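Local coordinates for testis-expressed protein 101 (Mus musculus, PDB 7BPS), which controls the binding of sperm to the zona pellucida and the migration of spermatozoa into the oviduct, probably through the adhesion molecule ADAM3, at residues F70-I82 and K163-I177. Numbering follows the deposited sequence.
Sequences FIQYTAPPGLVAI and KGCTTTIGCRLMAMI
The interface between the two tandem Ly6/uPAR domains is made here by the connection between strands 68-72 and 80-88 of the first: its Tyr73 and Thr74 press on the loop after strand 165-166 of the second, while Leu79 packs on that strand, on the corner at Gly164 and on Leu173. Tyr73 and Thr74 together face Ala81 in a classic beta bulge, which turns two successive side chains toward the neighbouring domain. The Tyr73 ring is sandwiched: Ile71 CG2 covers one face, and the methyl CE of Met174 sits over the centre of the other, 3.7 Å from the centroid, a CH-pi contact. Bends at chi2 (-56°) and chi3 (-70°) fold the flexible methionine back so that its sulfur also lies above the ring. The tyrosine hydroxyl is hydrogen-bonded to Ser83, which anchors the far end of the ring in its own domain.

Beside it, Thr74 divides its two branches: OG1 gives a short 2.5 Å hydrogen bond to Leu173 O, while CG2 lies 3.6 Å from Thr166 OG1. Both three-finger-type domains are built from long antiparallel strands; the second supplies strand 165-166, tied through Cys165 to Cys137, and the loop that follows it. Thr167 OG1 donates to Ala75 O (2.7 Å). Gly78, with positive phi (96°) and no CB, makes a CA-H...O contact with Cys165 O at 3.2 Å. Next along, Leu79 N bonds in the carbonyl plane to Cys165 O (3.2 Å); its CG and CD1 lie against Thr166 CB, its CB against Leu173 CD1 (3.8 Å), and CD2 reaches toward Lys163 O.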
ATOM      1  N   PHE A  70      11.473  -2.846   3.054  1.00 43.43           N
ATOM      2  CA  PHE A  70      10.252  -3.689   3.148  1.00 44.67           C
ATOM      3  C   PHE A  70       9.589  -3.396   4.494  1.00 44.13           C
ATOM      4  O   PHE A  70      10.244  -3.561   5.516  1.00 40.63           O
ATOM      5  CB  PHE A  70      10.568  -5.186   3.014  1.00 51.72           C
ATOM      6  CG  PHE A  70       9.373  -6.061   3.288  1.00 61.82           C
ATOM      7  CD1 PHE A  70       9.023  -6.407   4.596  1.00 71.80           C
ATOM      8  CD2 PHE A  70       8.557  -6.489   2.248  1.00 63.58           C
ATOM      9  CE1 PHE A  70       7.910  -7.198   4.857  1.00 65.85           C
ATOM     10  CE2 PHE A  70       7.451  -7.288   2.509  1.00 67.72           C
ATOM     11  CZ  PHE A  70       7.129  -7.638   3.811  1.00 66.98           C
ATOM     12  N   ILE A  71       8.323  -2.979   4.507  1.00 41.73           N
ATOM     13  CA  ILE A  71       7.599  -2.681   5.770  1.00 39.27           C
ATOM     14  C   ILE A  71       6.270  -3.441   5.778  1.00 37.12           C
ATOM     15  O   ILE A  71       5.509  -3.369   4.794  1.00 34.84           O
ATOM     16  CB  ILE A  71       7.398  -1.167   5.955  1.00 36.93           C
ATOM     17  CG1 ILE A  71       8.737  -0.440   6.032  1.00 39.64           C
ATOM     18  CG2 ILE A  71       6.540  -0.875   7.182  1.00 40.69           C
ATOM     19  CD1 ILE A  71       8.627   1.063   5.930  1.00 37.94           C
ATOM     20  N   GLN A  72       5.993  -4.091   6.900  1.00 35.64           N
ATOM     21  CA  GLN A  72       4.632  -4.515   7.284  1.00 36.11           C
ATOM     22  C   GLN A  72       4.118  -3.522   8.325  1.00 34.53           C
ATOM     23  O   GLN A  72       4.626  -3.519   9.473  1.00 34.96           O
ATOM     24  CB  GLN A  72       4.645  -5.955   7.792  1.00 40.99           C
ATOM     25  CG  GLN A  72       3.271  -6.411   8.226  1.00 46.03           C
ATOM     26  CD  GLN A  72       3.190  -7.901   8.376  1.00 52.00           C
ATOM     27  OE1 GLN A  72       2.699  -8.604   7.487  1.00 54.92           O
ATOM     28  NE2 GLN A  72       3.631  -8.366   9.540  1.00 52.67           N
ATOM     29  N   TYR A  73       3.164  -2.683   7.941  1.00 32.64           N
ATOM     30  CA  TYR A  73       2.637  -1.600   8.812  1.00 33.95           C
ATOM     31  C   TYR A  73       1.733  -2.251   9.849  1.00 34.45           C
ATOM     32  O   TYR A  73       1.854  -1.975  11.030  1.00 39.66           O
ATOM     33  CB  TYR A  73       1.925  -0.531   7.975  1.00 31.92           C
ATOM     34  CG  TYR A  73       2.810   0.078   6.922  1.00 30.51           C
ATOM     35  CD1 TYR A  73       3.495   1.251   7.183  1.00 33.05           C
ATOM     36  CD2 TYR A  73       2.987  -0.510   5.682  1.00 28.17           C
ATOM     37  CE1 TYR A  73       4.347   1.814   6.250  1.00 32.26           C
ATOM     38  CE2 TYR A  73       3.841   0.042   4.740  1.00 29.76           C
ATOM     39  CZ  TYR A  73       4.513   1.220   5.020  1.00 30.43           C
ATOM     40  OH  TYR A  73       5.383   1.807   4.142  1.00 33.89           O
ATOM     41  N   THR A  74       0.873  -3.141   9.379  1.00 32.00           N
ATOM     42  CA  THR A  74      -0.154  -3.825  10.187  1.00 34.02           C
ATOM     43  C   THR A  74      -0.172  -5.299   9.777  1.00 34.25           C
ATOM     44  O   THR A  74      -0.126  -5.584   8.578  1.00 37.11           O
ATOM     45  CB  THR A  74      -1.524  -3.155  10.020  1.00 34.33           C
ATOM     46  OG1 THR A  74      -1.522  -1.801  10.488  1.00 31.41           O
ATOM     47  CG2 THR A  74      -2.601  -3.930  10.746  1.00 34.77           C
ATOM     48  N   ALA A  75      -0.211  -6.200  10.751  1.00 34.03           N
ATOM     49  CA  ALA A  75      -0.091  -7.659  10.542  1.00 33.90           C
ATOM     50  C   ALA A  75      -1.459  -8.310  10.629  1.00 33.15           C
ATOM     51  O   ALA A  75      -2.354  -7.824  11.320  1.00 32.51           O
ATOM     52  CB  ALA A  75       0.837  -8.246  11.569  1.00 34.84           C
ATOM     53  N   PRO A  76      -1.655  -9.437   9.919  1.00 36.79           N
ATOM     54  CA  PRO A  76      -2.867 -10.239  10.076  1.00 36.51           C
ATOM     55  C   PRO A  76      -2.909 -10.770  11.508  1.00 33.38           C
ATOM     56  O   PRO A  76      -1.915 -10.716  12.228  1.00 35.90           O
ATOM     57  CB  PRO A  76      -2.712 -11.335   9.018  1.00 35.00           C
ATOM     58  CG  PRO A  76      -1.210 -11.461   8.820  1.00 39.05           C
ATOM     59  CD  PRO A  76      -0.689 -10.049   8.997  1.00 39.45           C
ATOM     60  N   PRO A  77      -4.058 -11.248  12.009  1.00 34.85           N
ATOM     61  CA  PRO A  77      -5.287 -11.329  11.218  1.00 33.84           C
ATOM     62  C   PRO A  77      -6.003  -9.991  10.988  1.00 33.91           C
ATOM     63  O   PRO A  77      -5.826  -9.080  11.756  1.00 30.28           O
ATOM     64  CB  PRO A  77      -6.194 -12.245  12.058  1.00 34.58           C
ATOM     65  CG  PRO A  77      -5.676 -12.112  13.487  1.00 34.40           C
ATOM     66  CD  PRO A  77      -4.207 -11.772  13.378  1.00 33.77           C
ATOM     67  N   GLY A  78      -6.830  -9.954   9.945  1.00 31.10           N
ATOM     68  CA  GLY A  78      -7.671  -8.811   9.568  1.00 33.92           C
ATOM     69  C   GLY A  78      -7.018  -7.938   8.499  1.00 32.34           C
ATOM     70  O   GLY A  78      -6.626  -8.467   7.392  1.00 29.76           O
ATOM     71  N   LEU A  79      -6.901  -6.647   8.797  1.00 29.97           N
ATOM     72  CA  LEU A  79      -6.235  -5.664   7.910  1.00 29.80           C
ATOM     73  C   LEU A  79      -4.745  -6.003   7.806  1.00 31.99           C
ATOM     74  O   LEU A  79      -4.119  -6.364   8.839  1.00 32.28           O
ATOM     75  CB  LEU A  79      -6.440  -4.255   8.470  1.00 29.19           C
ATOM     76  CG  LEU A  79      -7.884  -3.838   8.700  1.00 29.72           C
ATOM     77  CD1 LEU A  79      -7.945  -2.343   9.053  1.00 31.87           C
ATOM     78  CD2 LEU A  79      -8.779  -4.182   7.505  1.00 28.51           C
ATOM     79  N   VAL A  80      -4.209  -5.876   6.603  1.00 32.27           N
ATOM     80  CA  VAL A  80      -2.769  -6.075   6.283  1.00 34.24           C
ATOM     81  C   VAL A  80      -2.359  -4.913   5.382  1.00 36.08           C
ATOM     82  O   VAL A  80      -3.059  -4.683   4.337  1.00 36.43           O
ATOM     83  CB  VAL A  80      -2.523  -7.412   5.564  1.00 35.15           C
ATOM     84  CG1 VAL A  80      -1.044  -7.621   5.278  1.00 35.22           C
ATOM     85  CG2 VAL A  80      -3.102  -8.574   6.342  1.00 40.81           C
ATOM     86  N   ALA A  81      -1.283  -4.215   5.744  1.00 34.37           N
ATOM     87  CA  ALA A  81      -0.660  -3.186   4.894  1.00 31.49           C
ATOM     88  C   ALA A  81       0.835  -3.486   4.823  1.00 33.27           C
ATOM     89  O   ALA A  81       1.450  -3.659   5.887  1.00 32.28           O
ATOM     90  CB  ALA A  81      -0.993  -1.814   5.429  1.00 30.52           C
ATOM     91  N   ILE A  82       1.381  -3.589   3.608  1.00 34.65           N
ATOM     92  CA  ILE A  82       2.800  -3.954   3.345  1.00 34.25           C
ATOM     93  C   ILE A  82       3.342  -3.088   2.205  1.00 32.84           C
ATOM     94  O   ILE A  82       2.607  -2.883   1.224  1.00 28.26           O
ATOM     95  CB  ILE A  82       2.899  -5.442   2.984  1.00 35.60           C
ATOM     96  CG1 ILE A  82       2.721  -6.313   4.228  1.00 41.23           C
ATOM     97  CG2 ILE A  82       4.204  -5.732   2.258  1.00 37.89           C
ATOM     98  CD1 ILE A  82       2.657  -7.814   3.936  1.00 44.36           C
ATOM     99  N   LYS A 163     -12.156  -0.845   6.043  1.00 33.04           N
ATOM    100  CA  LYS A 163     -12.913  -1.243   7.265  1.00 33.70           C
ATOM    101  C   LYS A 163     -12.617  -2.697   7.586  1.00 34.10           C
ATOM    102  O   LYS A 163     -12.496  -3.488   6.628  1.00 33.26           O
ATOM    103  CB  LYS A 163     -14.417  -1.057   7.060  1.00 36.00           C
ATOM    104  CG  LYS A 163     -14.825   0.353   6.651  1.00 35.90           C
ATOM    105  CD  LYS A 163     -16.299   0.510   6.493  1.00 35.52           C
ATOM    106  CE  LYS A 163     -16.691   1.913   6.097  1.00 35.17           C
ATOM    107  NZ  LYS A 163     -18.130   2.094   6.352  1.00 37.63           N
ATOM    108  N   GLY A 164     -12.542  -3.042   8.873  1.00 32.60           N
ATOM    109  CA  GLY A 164     -12.503  -4.456   9.273  1.00 33.01           C
ATOM    110  C   GLY A 164     -11.987  -4.661  10.678  1.00 33.72           C
ATOM    111  O   GLY A 164     -11.564  -3.664  11.311  1.00 28.64           O
ATOM    112  N   CYS A 165     -12.001  -5.924  11.113  1.00 29.24           N
ATOM    113  CA  CYS A 165     -11.250  -6.414  12.285  1.00 28.22           C
ATOM    114  C   CYS A 165      -9.761  -6.178  12.041  1.00 28.19           C
ATOM    115  O   CYS A 165      -9.274  -6.439  10.916  1.00 27.01           O
ATOM    116  CB  CYS A 165     -11.522  -7.881  12.560  1.00 30.35           C
ATOM    117  SG  CYS A 165     -13.273  -8.329  12.491  1.00 31.06           S
ATOM    118  N   THR A 166      -9.040  -5.680  13.054  1.00 26.12           N
ATOM    119  CA  THR A 166      -7.587  -5.449  12.892  1.00 27.84           C
ATOM    120  C   THR A 166      -6.863  -5.693  14.214  1.00 28.41           C
ATOM    121  O   THR A 166      -7.526  -5.662  15.257  1.00 27.24           O
ATOM    122  CB  THR A 166      -7.357  -4.051  12.319  1.00 27.71           C
ATOM    123  OG1 THR A 166      -5.966  -3.903  12.038  1.00 24.25           O
ATOM    124  CG2 THR A 166      -7.825  -2.970  13.255  1.00 29.12           C
ATOM    125  N   THR A 167      -5.560  -5.951  14.124  1.00 34.33           N
ATOM    126  CA  THR A 167      -4.587  -6.034  15.244  1.00 32.83           C
ATOM    127  C   THR A 167      -4.125  -4.633  15.648  1.00 35.33           C
ATOM    128  O   THR A 167      -3.653  -4.477  16.793  1.00 36.97           O
ATOM    129  CB  THR A 167      -3.393  -6.891  14.817  1.00 34.34           C
ATOM    130  OG1 THR A 167      -2.856  -6.380  13.597  1.00 30.53           O
ATOM    131  CG2 THR A 167      -3.781  -8.339  14.630  1.00 32.51           C
ATOM    132  N   THR A 168      -4.226  -3.639  14.757  1.00 33.57           N
ATOM    133  CA  THR A 168      -3.671  -2.292  15.057  1.00 33.76           C
ATOM    134  C   THR A 168      -4.571  -1.609  16.101  1.00 32.53           C
ATOM    135  O   THR A 168      -5.727  -2.031  16.304  1.00 31.35           O
ATOM    136  CB  THR A 168      -3.396  -1.475  13.780  1.00 34.80           C
ATOM    137  OG1 THR A 168      -2.553  -0.397  14.192  1.00 34.38           O
ATOM    138  CG2 THR A 168      -4.653  -0.959  13.105  1.00 34.38           C
ATOM    139  N   ILE A 169      -4.020  -0.618  16.783  1.00 35.06           N
ATOM    140  CA  ILE A 169      -4.663   0.048  17.949  1.00 35.64           C
ATOM    141  C   ILE A 169      -4.839   1.516  17.593  1.00 33.26           C
ATOM    142  O   ILE A 169      -3.825   2.160  17.255  1.00 33.27           O
ATOM    143  CB  ILE A 169      -3.799  -0.143  19.206  1.00 36.69           C
ATOM    144  CG1 ILE A 169      -3.707  -1.626  19.566  1.00 35.60           C
ATOM    145  CG2 ILE A 169      -4.337   0.702  20.356  1.00 37.08           C
ATOM    146  CD1 ILE A 169      -2.598  -1.957  20.495  1.00 37.60           C
ATOM    147  N   GLY A 170      -6.080   2.000  17.638  1.00 35.79           N
ATOM    148  CA  GLY A 170      -6.458   3.335  17.135  1.00 34.06           C
ATOM    149  C   GLY A 170      -6.244   3.458  15.640  1.00 34.69           C
ATOM    150  O   GLY A 170      -6.329   2.430  14.933  1.00 33.04           O
ATOM    151  N   CYS A 171      -5.974   4.676  15.172  1.00 35.61           N
ATOM    152  CA  CYS A 171      -5.914   5.010  13.735  1.00 35.98           C
ATOM    153  C   CYS A 171      -4.492   4.768  13.217  1.00 36.09           C
ATOM    154  O   CYS A 171      -3.875   5.739  12.741  1.00 35.18           O
ATOM    155  CB  CYS A 171      -6.364   6.445  13.500  1.00 33.00           C
ATOM    156  SG  CYS A 171      -8.074   6.740  14.003  1.00 35.46           S
ATOM    157  N   ARG A 172      -4.034   3.509  13.235  1.00 37.45           N
ATOM    158  CA  ARG A 172      -2.601   3.153  13.014  1.00 36.48           C
ATOM    159  C   ARG A 172      -2.476   1.979  12.044  1.00 34.08           C
ATOM    160  O   ARG A 172      -1.523   1.187  12.164  1.00 31.91           O
ATOM    161  CB  ARG A 172      -1.947   2.879  14.371  1.00 39.37           C
ATOM    162  CG  ARG A 172      -1.915   4.104  15.268  1.00 43.56           C
ATOM    163  CD  ARG A 172      -0.831   4.039  16.337  1.00 51.18           C
ATOM    164  NE  ARG A 172      -1.457   3.718  17.607  1.00 63.63           N
ATOM    165  CZ  ARG A 172      -1.545   4.521  18.655  1.00 60.71           C
ATOM    166  NH1 ARG A 172      -0.980   5.710  18.635  1.00 64.77           N
ATOM    167  NH2 ARG A 172      -2.171   4.108  19.739  1.00 67.10           N
ATOM    168  N   LEU A 173      -3.396   1.883  11.088  1.00 32.78           N
ATOM    169  CA  LEU A 173      -3.253   0.969   9.934  1.00 31.88           C
ATOM    170  C   LEU A 173      -1.877   1.210   9.299  1.00 33.54           C
ATOM    171  O   LEU A 173      -1.189   0.217   8.975  1.00 33.96           O
ATOM    172  CB  LEU A 173      -4.395   1.205   8.937  1.00 32.54           C
ATOM    173  CG  LEU A 173      -4.331   0.358   7.663  1.00 36.11           C
ATOM    174  CD1 LEU A 173      -4.258  -1.130   7.992  1.00 35.34           C
ATOM    175  CD2 LEU A 173      -5.509   0.640   6.760  1.00 34.77           C
ATOM    176  N   MET A 174      -1.480   2.473   9.120  1.00 30.01           N
ATOM    177  CA  MET A 174      -0.201   2.788   8.442  1.00 30.92           C
ATOM    178  C   MET A 174       0.893   3.049   9.498  1.00 33.91           C
ATOM    179  O   MET A 174       1.935   3.634   9.160  1.00 37.14           O
ATOM    180  CB  MET A 174      -0.369   3.971   7.486  1.00 31.65           C
ATOM    181  CG  MET A 174      -1.134   3.622   6.244  1.00 29.97           C
ATOM    182  SD  MET A 174      -0.387   2.238   5.336  1.00 34.87           S
ATOM    183  CE  MET A 174       1.114   2.994   4.722  1.00 34.46           C
ATOM    184  N   ALA A 175       0.686   2.574  10.726  1.00 31.84           N
ATOM    185  CA  ALA A 175       1.675   2.572  11.828  1.00 33.85           C
ATOM    186  C   ALA A 175       2.298   3.958  12.022  1.00 34.65           C
ATOM    187  O   ALA A 175       3.426   4.010  12.454  1.00 36.23           O
ATOM    188  CB  ALA A 175       2.714   1.519  11.563  1.00 36.76           C
ATOM    189  N   MET A 176       1.556   5.037  11.767  1.00 36.85           N
ATOM    190  CA  MET A 176       2.004   6.420  12.067  1.00 39.38           C
ATOM    191  C   MET A 176       3.203   6.753  11.185  1.00 39.23           C
ATOM    192  O   MET A 176       3.949   7.687  11.547  1.00 42.47           O
ATOM    193  CB  MET A 176       2.388   6.576  13.546  1.00 41.77           C
ATOM    194  CG  MET A 176       1.214   6.289  14.495  1.00 50.44           C
ATOM    195  SD  MET A 176       1.650   6.597  16.223  1.00 55.50           S
ATOM    196  CE  MET A 176       1.375   8.370  16.263  1.00 64.93           C
ATOM    197  N   ILE A 177       3.374   6.037  10.074  1.00 35.52           N
ATOM    198  CA  ILE A 177       4.405   6.386   9.050  1.00 38.26           C
ATOM    199  C   ILE A 177       3.749   7.298   7.997  1.00 37.54           C
ATOM    200  O   ILE A 177       2.699   6.928   7.493  1.00 41.18           O
ATOM    201  CB  ILE A 177       5.055   5.111   8.481  1.00 36.67           C
ATOM    202  CG1 ILE A 177       5.847   4.402   9.592  1.00 38.35           C
ATOM    203  CG2 ILE A 177       5.921   5.451   7.266  1.00 36.66           C
ATOM    204  CD1 ILE A 177       6.233   2.974   9.320  1.00 36.71           C
TER
HETATM  205  O   HOH W   1       0.074  -1.120  12.827  1.00 36.92           O
HETATM  206  O   HOH W   2      -0.483  -5.241  13.330  1.00 40.43           O
HETATM  207  O   HOH W   3      -5.245  -6.443  11.206  1.00 27.07           O